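Local coordinates for protein 2-hydroxychromene-2-carboxylate isomerase (Pseudomonas putida, PDB 2IMF) that catalyses the reversible, glutathione-dependent isomerisation of 2-hydroxychromene-2-carboxylate to trans-o-hydroxybenzylidenepyruvate in naphthalene breakdown, at residues Q101-A104 with Y105-V109. Numbering follows the deposited sequence.
Sequences QAAA and YVNVV
The side chain of N107 folds back toward the carbonyl oxygen of A103, one turn earlier, and illustrates how a short polar side chain can fold against the backbone that carries it. Its CB starts 3.3 Å from A103 O. CG, set anti to its own carbonyl carbon (chi1 -69°), turns toward the preceding turn and comes to 3.1 Å from the same oxygen. At the tip the amide divides: ND2 stays near A103 O, but with an angle too poor for a hydrogen bond, whereas OD1 accepts one from ND2 of N18. The carbonyl is claimed instead by the backbone, N107 N giving A103 O a bond of 2.8 Å at 165°. With an alanine here, the N18 amide would probably lose this acceptor and A103 O the side-chain atoms packed against it. The same backbone N-H to O bond joins Y105 to Q101, V106 to A102 and V108 to A104. The valine branches follow the same habit, V106 CG2 lying 3.3 Å from A102 O and V108 CG2 3.2 Å from A104 O. Elsewhere on the helix the Y105 ring has V109 CG2 above one face, near the rim, and meets W135, while its OH bonds to M89 O. The i to i+4 pattern is that of a regular alpha-helix, here helix 99-115, which touches strand 31-36 and helix 125-133 in this DsbA-like, kappa-class glutathione transferase.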
ATOM      1  N   GLN A 101      -8.581 -28.926   3.792  1.00 26.03           N
ATOM      2  CA  GLN A 101      -8.145 -28.910   5.199  1.00 24.59           C
ATOM      3  C   GLN A 101      -7.059 -27.841   5.367  1.00 23.20           C
ATOM      4  O   GLN A 101      -6.955 -27.230   6.419  1.00 22.07           O
ATOM      5  CB  GLN A 101      -7.700 -30.280   5.703  1.00 25.35           C
ATOM      6  CG  GLN A 101      -8.833 -31.259   6.202  1.00 26.86           C
ATOM      7  CD  GLN A 101      -9.549 -30.799   7.490  1.00 28.12           C
ATOM      8  OE1 GLN A 101     -10.287 -29.801   7.484  1.00 34.31           O
ATOM      9  NE2 GLN A 101      -9.346 -31.536   8.589  1.00 30.40           N
ATOM     10  N   ALA A 102      -6.293 -27.597   4.309  1.00 20.56           N
ATOM     11  CA  ALA A 102      -5.289 -26.504   4.306  1.00 20.29           C
ATOM     12  C   ALA A 102      -6.044 -25.196   4.379  1.00 20.98           C
ATOM     13  O   ALA A 102      -5.731 -24.374   5.250  1.00 19.24           O
ATOM     14  CB  ALA A 102      -4.398 -26.580   3.055  1.00 23.05           C
ATOM     15  N   ALA A 103      -7.062 -24.959   3.561  1.00 18.51           N
ATOM     16  CA  ALA A 103      -7.835 -23.770   3.644  1.00 19.88           C
ATOM     17  C   ALA A 103      -8.549 -23.665   4.952  1.00 18.45           C
ATOM     18  O   ALA A 103      -8.709 -22.577   5.522  1.00 20.04           O
ATOM     19  CB  ALA A 103      -8.870 -23.755   2.500  1.00 20.58           C
ATOM     20  N   ALA A 104      -9.064 -24.795   5.465  1.00 19.04           N
ATOM     21  CA  ALA A 104      -9.784 -24.756   6.720  1.00 18.58           C
ATOM     22  C   ALA A 104      -8.852 -24.325   7.868  1.00 16.01           C
ATOM     23  O   ALA A 104      -9.249 -23.511   8.685  1.00 16.31           O
ATOM     24  CB  ALA A 104     -10.415 -26.102   7.042  1.00 20.08           C
ATOM     25  N   TYR A 105      -7.653 -24.891   7.882  1.00 15.38           N
ATOM     26  CA  TYR A 105      -6.658 -24.479   8.918  1.00 14.38           C
ATOM     27  C   TYR A 105      -6.391 -22.974   8.803  1.00 13.55           C
ATOM     28  O   TYR A 105      -6.479 -22.234   9.784  1.00 14.15           O
ATOM     29  CB  TYR A 105      -5.373 -25.231   8.795  1.00 14.03           C
ATOM     30  CG  TYR A 105      -4.304 -24.876   9.811  1.00 12.49           C
ATOM     31  CD1 TYR A 105      -4.338 -25.401  11.082  1.00 13.53           C
ATOM     32  CD2 TYR A 105      -3.391 -23.921   9.494  1.00 14.93           C
ATOM     33  CE1 TYR A 105      -3.334 -25.080  11.994  1.00 14.03           C
ATOM     34  CE2 TYR A 105      -2.401 -23.574  10.358  1.00 13.47           C
ATOM     35  CZ  TYR A 105      -2.392 -24.156  11.653  1.00 12.14           C
ATOM     36  OH  TYR A 105      -1.401 -23.856  12.539  1.00 12.52           O
ATOM     37  N   VAL A 106      -6.077 -22.493   7.612  1.00 14.19           N
ATOM     38  CA  VAL A 106      -5.727 -21.089   7.451  1.00 13.97           C
ATOM     39  C   VAL A 106      -6.923 -20.246   7.883  1.00 13.51           C
ATOM     40  O   VAL A 106      -6.735 -19.220   8.577  1.00 13.17           O
ATOM     41  CB  VAL A 106      -5.276 -20.853   6.010  1.00 13.62           C
ATOM     42  CG1 VAL A 106      -5.119 -19.359   5.766  1.00 14.21           C
ATOM     43  CG2 VAL A 106      -3.973 -21.596   5.758  1.00 14.36           C
ATOM     44  N   ASN A 107      -8.165 -20.599   7.486  1.00 13.15           N
ATOM     45  CA  ASN A 107      -9.303 -19.831   7.888  1.00 14.67           C
ATOM     46  C   ASN A 107      -9.538 -19.816   9.391  1.00 14.15           C
ATOM     47  O   ASN A 107      -9.791 -18.779   9.979  1.00 15.54           O
ATOM     48  CB  ASN A 107     -10.571 -20.381   7.147  1.00 14.38           C
ATOM     49  CG  ASN A 107     -10.571 -20.099   5.643  1.00 21.24           C
ATOM     50  OD1 ASN A 107      -9.863 -19.217   5.150  1.00 21.95           O
ATOM     51  ND2 ASN A 107     -11.354 -20.888   4.898  1.00 24.16           N
ATOM     52  N   VAL A 108      -9.461 -20.980  10.003  1.00 15.24           N
ATOM     53  CA  VAL A 108      -9.746 -21.028  11.434  1.00 14.81           C
ATOM     54  C   VAL A 108      -8.682 -20.244  12.225  1.00 12.41           C
ATOM     55  O   VAL A 108      -9.026 -19.489  13.146  1.00 13.82           O
ATOM     56  CB  VAL A 108      -9.715 -22.528  11.884  1.00 16.37           C
ATOM     57  CG1 VAL A 108      -9.582 -22.669  13.381  1.00 16.81           C
ATOM     58  CG2 VAL A 108     -10.984 -23.284  11.348  1.00 18.53           C
ATOM     59  N   VAL A 109      -7.407 -20.356  11.837  1.00 12.61           N
ATOM     60  CA  VAL A 109      -6.354 -19.677  12.589  1.00 12.47           C
ATOM     61  C   VAL A 109      -6.467 -18.165  12.360  1.00 11.80           C
ATOM     62  O   VAL A 109      -6.384 -17.361  13.302  1.00 12.46           O
ATOM     63  CB  VAL A 109      -4.961 -20.183  12.249  1.00 13.12           C
ATOM     64  CG1 VAL A 109      -3.860 -19.374  12.932  1.00 12.94           C
ATOM     65  CG2 VAL A 109      -4.823 -21.648  12.638  1.00 13.28           C
TER